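Local coordinates for phosphomethylpyrimidine kinase (Pyrococcus furiosus, PDB 2PB9), which probably joins a thiazole phosphate and a pyrimidine diphosphate into thiamine phosphate through this C-terminal ThiN domain, the full-length enzyme also carrying a hydroxymethylpyrimidine kinase section, at residues A[16-21]-A[182-187]; A[90-95]-A[151-156]. One frame throughout, in Å; residues are numbered along the deposited sequence.

Contact 1 (A[16-21]-A[182-187]); sequences VREFES and KIKMLI
With CG of Glu18 trans to its own backbone N (chi1 -179°) and Phe19 in the same setting (chi1 174°), two consecutive residues of helix 5-21 reach Lys184 and Ile183 of helix 176-185. The helices are not close: the nearest alpha carbons, those of Phe19 and Ile183, are 8.5 Å apart, and only side chains bridge the gap. Beyond CG, Glu18 stays extended, which delivers its carboxylate to the partner helix. Lys184 starts off to one side of that line and turns back through bends at chi3 (133°) and chi4, so that the two chains meet at about a right angle. Their ends form a salt bridge, with Glu18 OE2 2.9 Å from Lys184 NZ. Glu18 OE1 is farther off, 3.5 Å from Lys184 NZ, and the bridge runs through OE2. Both residues are partly exposed, and solvent probably screens this ion pair.

Next to it the contact turns apolar. The CB of Ile183 points to the other helix, and its CG2 methyl meets the edge of the Phe19 ring near the ring plane, 4.1 Å from Phe19 CE1. Neither ring face is used by this methyl. The same phenyl also touches Ile96 of strand 94-98 in the main sheet and Ile57 of the small two-stranded sheet, so this buried ring lies where helix 5-21 meets both. Further along the C-terminal segment, Leu186 packs on Ile98, a residue of the same strand as Ile96. Some 135 Å² is buried in all, a modest amount that fits the spacing. Two helices on one face of a mixed beta-sheet, joined by a buried aromatic-aliphatic touch and a peripheral ion pair, belong to the layered alpha/beta architecture of this ThiN domain.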
ATOM      1  N   VAL A  16       8.191 -32.151 -11.525  1.00 30.25           N
ATOM      2  CA  VAL A  16       8.857 -30.962 -12.036  1.00 29.45           C
ATOM      3  C   VAL A  16       9.130 -31.109 -13.533  1.00 29.32           C
ATOM      4  O   VAL A  16       9.000 -30.150 -14.298  1.00 27.35           O
ATOM      5  CB  VAL A  16      10.193 -30.719 -11.289  1.00 28.54           C
ATOM      6  CG1 VAL A  16      10.953 -29.572 -11.928  1.00 28.20           C
ATOM      7  CG2 VAL A  16       9.920 -30.419  -9.822  1.00 29.05           C
ATOM      8  N   ARG A  17       9.513 -32.313 -13.947  1.00 30.42           N
ATOM      9  CA  ARG A  17       9.792 -32.558 -15.351  1.00 31.62           C
ATOM     10  C   ARG A  17       8.475 -32.483 -16.118  1.00 31.23           C
ATOM     11  O   ARG A  17       8.402 -31.892 -17.192  1.00 29.49           O
ATOM     12  CB  ARG A  17      10.451 -33.928 -15.550  1.00 32.13           C
ATOM     13  CG  ARG A  17      11.430 -33.945 -16.729  1.00 35.30           C
ATOM     14  CD  ARG A  17      11.839 -35.346 -17.210  1.00 39.64           C
ATOM     15  NE  ARG A  17      12.486 -36.172 -16.185  1.00 42.08           N
ATOM     16  CZ  ARG A  17      11.835 -36.934 -15.308  1.00 43.39           C
ATOM     17  NH1 ARG A  17      10.502 -36.985 -15.322  1.00 44.62           N
ATOM     18  NH2 ARG A  17      12.512 -37.650 -14.416  1.00 43.39           N
ATOM     19  N   GLU A  18       7.423 -33.068 -15.563  1.00 32.37           N
ATOM     20  CA  GLU A  18       6.145 -33.013 -16.246  1.00 35.53           C
ATOM     21  C   GLU A  18       5.561 -31.596 -16.200  1.00 36.23           C
ATOM     22  O   GLU A  18       4.942 -31.135 -17.156  1.00 37.61           O
ATOM     23  CB  GLU A  18       5.158 -34.020 -15.646  1.00 35.48           C
ATOM     24  CG  GLU A  18       3.813 -34.006 -16.359  1.00 41.34           C
ATOM     25  CD  GLU A  18       2.893 -35.137 -15.938  1.00 44.59           C
ATOM     26  OE1 GLU A  18       2.762 -35.386 -14.721  1.00 46.69           O
ATOM     27  OE2 GLU A  18       2.282 -35.773 -16.823  1.00 45.61           O
ATOM     28  N   PHE A  19       5.755 -30.920 -15.068  1.00 36.34           N
ATOM     29  CA  PHE A  19       5.274 -29.551 -15.004  1.00 36.37           C
ATOM     30  C   PHE A  19       5.806 -28.692 -16.145  1.00 35.48           C
ATOM     31  O   PHE A  19       5.080 -28.036 -16.847  1.00 35.32           O
ATOM     32  CB  PHE A  19       5.638 -28.912 -13.666  1.00 36.52           C
ATOM     33  CG  PHE A  19       5.292 -27.457 -13.588  1.00 35.81           C
ATOM     34  CD1 PHE A  19       3.977 -27.055 -13.423  1.00 20.00           C
ATOM     35  CD2 PHE A  19       6.279 -26.493 -13.686  1.00 20.00           C
ATOM     36  CE1 PHE A  19       3.653 -25.713 -13.355  1.00 20.00           C
ATOM     37  CE2 PHE A  19       5.961 -25.150 -13.620  1.00 20.00           C
ATOM     38  CZ  PHE A  19       4.647 -24.759 -13.454  1.00 20.00           C
ATOM     39  N   GLU A  20       7.124 -28.833 -16.338  1.00 34.61           N
ATOM     40  CA  GLU A  20       7.805 -28.137 -17.422  1.00 35.60           C
ATOM     41  C   GLU A  20       7.249 -28.549 -18.785  1.00 36.26           C
ATOM     42  O   GLU A  20       6.989 -27.701 -19.631  1.00 37.35           O
ATOM     43  CB  GLU A  20       9.304 -28.446 -17.413  1.00 33.59           C
ATOM     44  CG  GLU A  20      10.083 -27.851 -16.282  1.00 33.87           C
ATOM     45  CD  GLU A  20      11.552 -28.193 -16.376  1.00 36.18           C
ATOM     46  OE1 GLU A  20      11.861 -29.403 -16.466  1.00 40.59           O
ATOM     47  OE2 GLU A  20      12.398 -27.268 -16.358  1.00 33.90           O
ATOM     48  N   SER A  21       7.070 -29.848 -18.996  1.00 36.08           N
ATOM     49  CA  SER A  21       6.571 -30.325 -20.275  1.00 37.55           C
ATOM     50  C   SER A  21       5.218 -29.719 -20.655  1.00 38.07           C
ATOM     51  O   SER A  21       5.009 -29.363 -21.813  1.00 38.40           O
ATOM     52  CB  SER A  21       6.493 -31.861 -20.298  1.00 37.11           C
ATOM     53  OG  SER A  21       5.354 -32.350 -19.614  1.00 38.89           O
ATOM     54  N   LYS A 182      -3.974 -30.810 -10.229  1.00 38.76           N
ATOM     55  CA  LYS A 182      -4.828 -29.631 -10.104  1.00 37.61           C
ATOM     56  C   LYS A 182      -4.373 -28.616 -11.146  1.00 38.68           C
ATOM     57  O   LYS A 182      -5.181 -27.930 -11.769  1.00 38.06           O
ATOM     58  CB  LYS A 182      -4.688 -28.991  -8.717  1.00 36.67           C
ATOM     59  CG  LYS A 182      -4.968 -29.887  -7.538  1.00 35.17           C
ATOM     60  CD  LYS A 182      -6.404 -29.792  -7.096  1.00 36.48           C
ATOM     61  CE  LYS A 182      -6.678 -30.731  -5.930  1.00 37.83           C
ATOM     62  NZ  LYS A 182      -6.411 -32.162  -6.291  1.00 40.62           N
ATOM     63  N   ILE A 183      -3.062 -28.515 -11.320  1.00 39.72           N
ATOM     64  CA  ILE A 183      -2.498 -27.576 -12.273  1.00 42.05           C
ATOM     65  C   ILE A 183      -2.941 -27.932 -13.681  1.00 44.21           C
ATOM     66  O   ILE A 183      -3.332 -27.060 -14.464  1.00 44.07           O
ATOM     67  CB  ILE A 183      -0.957 -27.574 -12.198  1.00 42.44           C
ATOM     68  CG1 ILE A 183      -0.516 -27.106 -10.810  1.00 41.62           C
ATOM     69  CG2 ILE A 183      -0.373 -26.673 -13.281  1.00 41.36           C
ATOM     70  CD1 ILE A 183      -1.004 -25.713 -10.439  1.00 40.53           C
ATOM     71  N   LYS A 184      -2.875 -29.220 -14.001  1.00 46.89           N
ATOM     72  CA  LYS A 184      -3.284 -29.697 -15.312  1.00 48.98           C
ATOM     73  C   LYS A 184      -4.707 -29.220 -15.603  1.00 50.95           C
ATOM     74  O   LYS A 184      -4.992 -28.742 -16.705  1.00 50.72           O
ATOM     75  CB  LYS A 184      -3.194 -31.226 -15.366  1.00 48.93           C
ATOM     76  CG  LYS A 184      -1.770 -31.771 -15.600  1.00 48.90           C
ATOM     77  CD  LYS A 184      -1.691 -33.272 -15.313  1.00 49.75           C
ATOM     78  CE  LYS A 184      -0.959 -34.049 -16.410  1.00 50.42           C
ATOM     79  NZ  LYS A 184       0.431 -33.575 -16.636  1.00 51.44           N
HETATM   80  N   MSE A 185      -5.586 -29.333 -14.609  1.00 52.99           N
HETATM   81  CA  MSE A 185      -6.980 -28.902 -14.746  1.00 56.33           C
HETATM   82  C   MSE A 185      -7.043 -27.426 -15.111  1.00 56.15           C
HETATM   83  O   MSE A 185      -7.797 -27.012 -15.999  1.00 55.09           O
HETATM   84  CB  MSE A 185      -7.738 -29.082 -13.430  1.00 60.56           C
HETATM   85  CG  MSE A 185      -8.072 -30.501 -13.033  1.00 67.16           C
HETATM   86 SE   MSE A 185      -8.989 -30.500 -11.308  1.00 80.36          SE
HETATM   87  CE  MSE A 185      -7.692 -31.523 -10.277  1.00 74.50           C
ATOM     88  N   LEU A 186      -6.243 -26.643 -14.397  1.00 56.48           N
ATOM     89  CA  LEU A 186      -6.176 -25.199 -14.580  1.00 57.03           C
ATOM     90  C   LEU A 186      -5.966 -24.797 -16.032  1.00 56.71           C
ATOM     91  O   LEU A 186      -6.109 -23.632 -16.388  1.00 57.12           O
ATOM     92  CB  LEU A 186      -5.057 -24.624 -13.712  1.00 58.27           C
ATOM     93  CG  LEU A 186      -5.061 -23.113 -13.510  1.00 58.61           C
ATOM     94  CD1 LEU A 186      -6.405 -22.678 -12.951  1.00 58.17           C
ATOM     95  CD2 LEU A 186      -3.938 -22.726 -12.566  1.00 59.70           C
ATOM     96  N   ILE A 187      -5.620 -25.767 -16.868  1.00 56.71           N
ATOM     97  CA  ILE A 187      -5.415 -25.510 -18.285  1.00 55.43           C
ATOM     98  C   ILE A 187      -6.582 -26.100 -19.104  1.00 55.33           C
ATOM     99  O   ILE A 187      -7.303 -25.310 -19.762  1.00 55.36           O
ATOM    100  CB  ILE A 187      -4.087 -26.121 -18.752  1.00 54.15           C
ATOM    101  CG1 ILE A 187      -2.968 -25.721 -17.788  1.00 52.67           C
ATOM    102  CG2 ILE A 187      -3.767 -25.644 -20.152  1.00 54.20           C
ATOM    103  CD1 ILE A 187      -1.612 -26.258 -18.183  1.00 51.26           C
TER

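Contact 2 (A[90-95]-A[151-156])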
ATOM      1  N   PRO A  90      -1.606 -33.097   8.122  1.00 35.60           N
ATOM      2  CA  PRO A  90      -0.312 -33.777   8.026  1.00 36.20           C
ATOM      3  C   PRO A  90      -0.073 -34.637   6.787  1.00 36.86           C
ATOM      4  O   PRO A  90       1.056 -35.026   6.520  1.00 37.90           O
ATOM      5  CB  PRO A  90      -0.245 -34.573   9.332  1.00 35.88           C
ATOM      6  CG  PRO A  90      -1.696 -34.774   9.701  1.00 33.91           C
ATOM      7  CD  PRO A  90      -2.280 -33.438   9.387  1.00 34.47           C
ATOM      8  N   GLU A  91      -1.122 -34.928   6.028  1.00 37.79           N
ATOM      9  CA  GLU A  91      -0.971 -35.736   4.824  1.00 39.39           C
ATOM     10  C   GLU A  91      -0.598 -34.889   3.614  1.00 38.32           C
ATOM     11  O   GLU A  91      -0.130 -35.407   2.604  1.00 39.43           O
ATOM     12  CB  GLU A  91      -2.266 -36.491   4.523  1.00 43.41           C
ATOM     13  CG  GLU A  91      -2.700 -37.418   5.640  1.00 51.98           C
ATOM     14  CD  GLU A  91      -1.713 -38.553   5.874  1.00 56.83           C
ATOM     15  OE1 GLU A  91      -0.505 -38.268   6.055  1.00 59.66           O
ATOM     16  OE2 GLU A  91      -2.148 -39.729   5.880  1.00 59.67           O
ATOM     17  N   TYR A  92      -0.794 -33.583   3.716  1.00 35.87           N
ATOM     18  CA  TYR A  92      -0.494 -32.705   2.600  1.00 34.00           C
ATOM     19  C   TYR A  92       0.884 -32.085   2.679  1.00 31.97           C
ATOM     20  O   TYR A  92       1.044 -30.960   3.155  1.00 31.24           O
ATOM     21  CB  TYR A  92      -1.564 -31.622   2.503  1.00 35.90           C
ATOM     22  CG  TYR A  92      -2.901 -32.191   2.120  1.00 36.41           C
ATOM     23  CD1 TYR A  92      -3.594 -33.035   2.990  1.00 37.59           C
ATOM     24  CD2 TYR A  92      -3.435 -31.962   0.855  1.00 36.71           C
ATOM     25  CE1 TYR A  92      -4.783 -33.648   2.607  1.00 37.66           C
ATOM     26  CE2 TYR A  92      -4.628 -32.569   0.456  1.00 37.99           C
ATOM     27  CZ  TYR A  92      -5.293 -33.413   1.338  1.00 38.03           C
ATOM     28  OH  TYR A  92      -6.454 -34.031   0.944  1.00 39.03           O
ATOM     29  N   ARG A  93       1.878 -32.822   2.194  1.00 30.43           N
ATOM     30  CA  ARG A  93       3.249 -32.350   2.221  1.00 29.10           C
ATOM     31  C   ARG A  93       3.810 -31.920   0.888  1.00 29.75           C
ATOM     32  O   ARG A  93       5.024 -31.913   0.688  1.00 30.14           O
ATOM     33  CB  ARG A  93       4.162 -33.397   2.842  1.00 29.77           C
ATOM     34  CG  ARG A  93       3.696 -34.811   2.685  1.00 29.34           C
ATOM     35  CD  ARG A  93       3.812 -35.495   4.022  1.00 28.00           C
ATOM     36  NE  ARG A  93       4.030 -36.922   3.868  1.00 30.97           N
ATOM     37  CZ  ARG A  93       5.108 -37.460   3.312  1.00 30.72           C
ATOM     38  NH1 ARG A  93       6.082 -36.687   2.855  1.00 30.62           N
ATOM     39  NH2 ARG A  93       5.206 -38.777   3.212  1.00 31.55           N
ATOM     40  N   SER A  94       2.921 -31.561  -0.026  1.00 30.07           N
ATOM     41  CA  SER A  94       3.331 -31.084  -1.331  1.00 28.78           C
ATOM     42  C   SER A  94       2.568 -29.793  -1.568  1.00 28.51           C
ATOM     43  O   SER A  94       1.491 -29.582  -1.001  1.00 27.99           O
ATOM     44  CB  SER A  94       2.986 -32.097  -2.420  1.00 30.68           C
ATOM     45  OG  SER A  94       3.505 -31.674  -3.675  1.00 32.84           O
ATOM     46  N   ALA A  95       3.134 -28.924  -2.395  1.00 26.65           N
ATOM     47  CA  ALA A  95       2.498 -27.655  -2.713  1.00 26.35           C
ATOM     48  C   ALA A  95       3.250 -27.008  -3.860  1.00 24.77           C
ATOM     49  O   ALA A  95       4.306 -27.489  -4.266  1.00 25.63           O
ATOM     50  CB  ALA A  95       2.510 -26.728  -1.483  1.00 26.20           C
ATOM     51  N   LYS A 151     -14.474 -23.934   6.908  1.00 43.34           N
ATOM     52  CA  LYS A 151     -14.632 -25.111   7.755  1.00 43.23           C
ATOM     53  C   LYS A 151     -13.909 -26.315   7.158  1.00 43.37           C
ATOM     54  O   LYS A 151     -13.347 -27.135   7.880  1.00 43.37           O
ATOM     55  CB  LYS A 151     -16.113 -25.425   7.952  1.00 42.22           C
ATOM     56  N   GLU A 152     -13.914 -26.421   5.838  1.00 43.01           N
ATOM     57  CA  GLU A 152     -13.253 -27.546   5.191  1.00 44.51           C
ATOM     58  C   GLU A 152     -11.763 -27.271   4.996  1.00 43.17           C
ATOM     59  O   GLU A 152     -11.231 -26.264   5.472  1.00 43.02           O
ATOM     60  CB  GLU A 152     -13.901 -27.832   3.830  1.00 47.21           C
ATOM     61  CG  GLU A 152     -15.423 -27.812   3.834  1.00 50.85           C
ATOM     62  CD  GLU A 152     -15.984 -26.406   3.992  1.00 53.59           C
ATOM     63  OE1 GLU A 152     -15.942 -25.630   3.011  1.00 53.98           O
ATOM     64  OE2 GLU A 152     -16.456 -26.071   5.100  1.00 55.40           O
ATOM     65  N   ARG A 153     -11.096 -28.183   4.297  1.00 40.82           N
ATOM     66  CA  ARG A 153      -9.676 -28.039   4.012  1.00 40.09           C
ATOM     67  C   ARG A 153      -9.492 -27.317   2.680  1.00 39.14           C
ATOM     68  O   ARG A 153      -9.989 -27.752   1.639  1.00 38.71           O
ATOM     69  CB  ARG A 153      -8.991 -29.406   3.936  1.00 39.75           C
ATOM     70  CG  ARG A 153      -7.504 -29.323   3.619  1.00 38.98           C
ATOM     71  CD  ARG A 153      -6.890 -30.697   3.386  1.00 39.28           C
ATOM     72  NE  ARG A 153      -7.511 -31.378   2.261  1.00 37.62           N
ATOM     73  CZ  ARG A 153      -7.493 -30.911   1.018  1.00 39.52           C
ATOM     74  NH1 ARG A 153      -6.881 -29.764   0.745  1.00 40.35           N
ATOM     75  NH2 ARG A 153      -8.098 -31.582   0.047  1.00 39.27           N
ATOM     76  N   PRO A 154      -8.784 -26.187   2.701  1.00 38.06           N
ATOM     77  CA  PRO A 154      -8.586 -25.471   1.444  1.00 38.05           C
ATOM     78  C   PRO A 154      -7.409 -25.997   0.626  1.00 37.27           C
ATOM     79  O   PRO A 154      -6.261 -25.942   1.059  1.00 37.44           O
ATOM     80  CB  PRO A 154      -8.394 -24.029   1.903  1.00 37.96           C
ATOM     81  CG  PRO A 154      -7.722 -24.186   3.218  1.00 37.70           C
ATOM     82  CD  PRO A 154      -8.472 -25.329   3.857  1.00 37.94           C
ATOM     83  N   ASP A 155      -7.712 -26.519  -0.554  1.00 36.33           N
ATOM     84  CA  ASP A 155      -6.687 -27.032  -1.455  1.00 36.83           C
ATOM     85  C   ASP A 155      -5.927 -25.849  -2.032  1.00 34.35           C
ATOM     86  O   ASP A 155      -4.757 -25.965  -2.398  1.00 32.08           O
ATOM     87  CB  ASP A 155      -7.335 -27.810  -2.600  1.00 39.84           C
ATOM     88  CG  ASP A 155      -8.093 -29.018  -2.115  1.00 43.90           C
ATOM     89  OD1 ASP A 155      -7.454 -30.084  -1.978  1.00 45.39           O
ATOM     90  OD2 ASP A 155      -9.317 -28.893  -1.855  1.00 45.65           O
ATOM     91  N   ILE A 156      -6.622 -24.717  -2.120  1.00 33.21           N
ATOM     92  CA  ILE A 156      -6.052 -23.486  -2.654  1.00 30.58           C
ATOM     93  C   ILE A 156      -6.117 -22.354  -1.648  1.00 28.83           C
ATOM     94  O   ILE A 156      -7.165 -22.060  -1.074  1.00 26.67           O
ATOM     95  CB  ILE A 156      -6.793 -22.990  -3.910  1.00 31.51           C
ATOM     96  CG1 ILE A 156      -6.934 -24.119  -4.922  1.00 31.79           C
ATOM     97  CG2 ILE A 156      -6.052 -21.810  -4.516  1.00 31.37           C
ATOM     98  CD1 ILE A 156      -8.035 -25.084  -4.557  1.00 36.27           C
TER
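Tyr92 and Arg153 meet through a CH-pi contact beside the mixed beta-sheet of the ThiN domain, Tyr92 in the lead-in to strand 94-98 and Arg153 just ahead of strand 154-159. Along the second segment, Glu152 makes its salt bridge away from this pair, with Lys118. Arg153 follows, its chain approaching Tyr92 from the opposite direction. Extended as far as CD (chi1 179°), it puts that carbon over one face of the ring, 3.9 Å from the centroid of Tyr92; the bend at chi3 (61°) then carries the guanidinium across the phenol end, its plane 27° from that of the ring. Pro154 gives its carbonyl oxygen to the Tyr85 hydroxyl, which is also bonded to Arg153 NH1. At Asp155 the chain turns a corner and the carboxylate doubles back to the arginine: OD1 of Asp155 takes a salt-bridged bond of 2.6 Å from Arg153 NH2, on the syn side but well out of the carboxylate plane, and a weak one from Arg153 NH1. Asp155 OD1 lies in the guanidinium plane, so the aspartate and Tyr85 help fix that plane's rotation. Tyr92 OH instead sits over the guanidinium face, 3.1 Å from Arg153 NH2, at an angle too poor for hydrogen bonding.

In the fold
From the N terminus, helix 5-21 supplies the first half of contact 1, and the chain then builds strands 35-38, 50-53 and 70-72 before segment 90-95 opens contact 2. Segment 151-156 closes that inner loop of 55 residues, a little more than half of them helix. Strand 168-173 then inserts between strands 94-98 and 154-159, and helix 176-185 closes contact 1 around the 160 residues between its segments. Contact 2 is thus nested inside contact 1. Their centres lie about 18 Å apart, yet they touch where Lys182 CE packs 4.1 Å from Asp155 OD1. One contact joins the two terminal helices, the other the approaches to two strands flanking the strand 168-173.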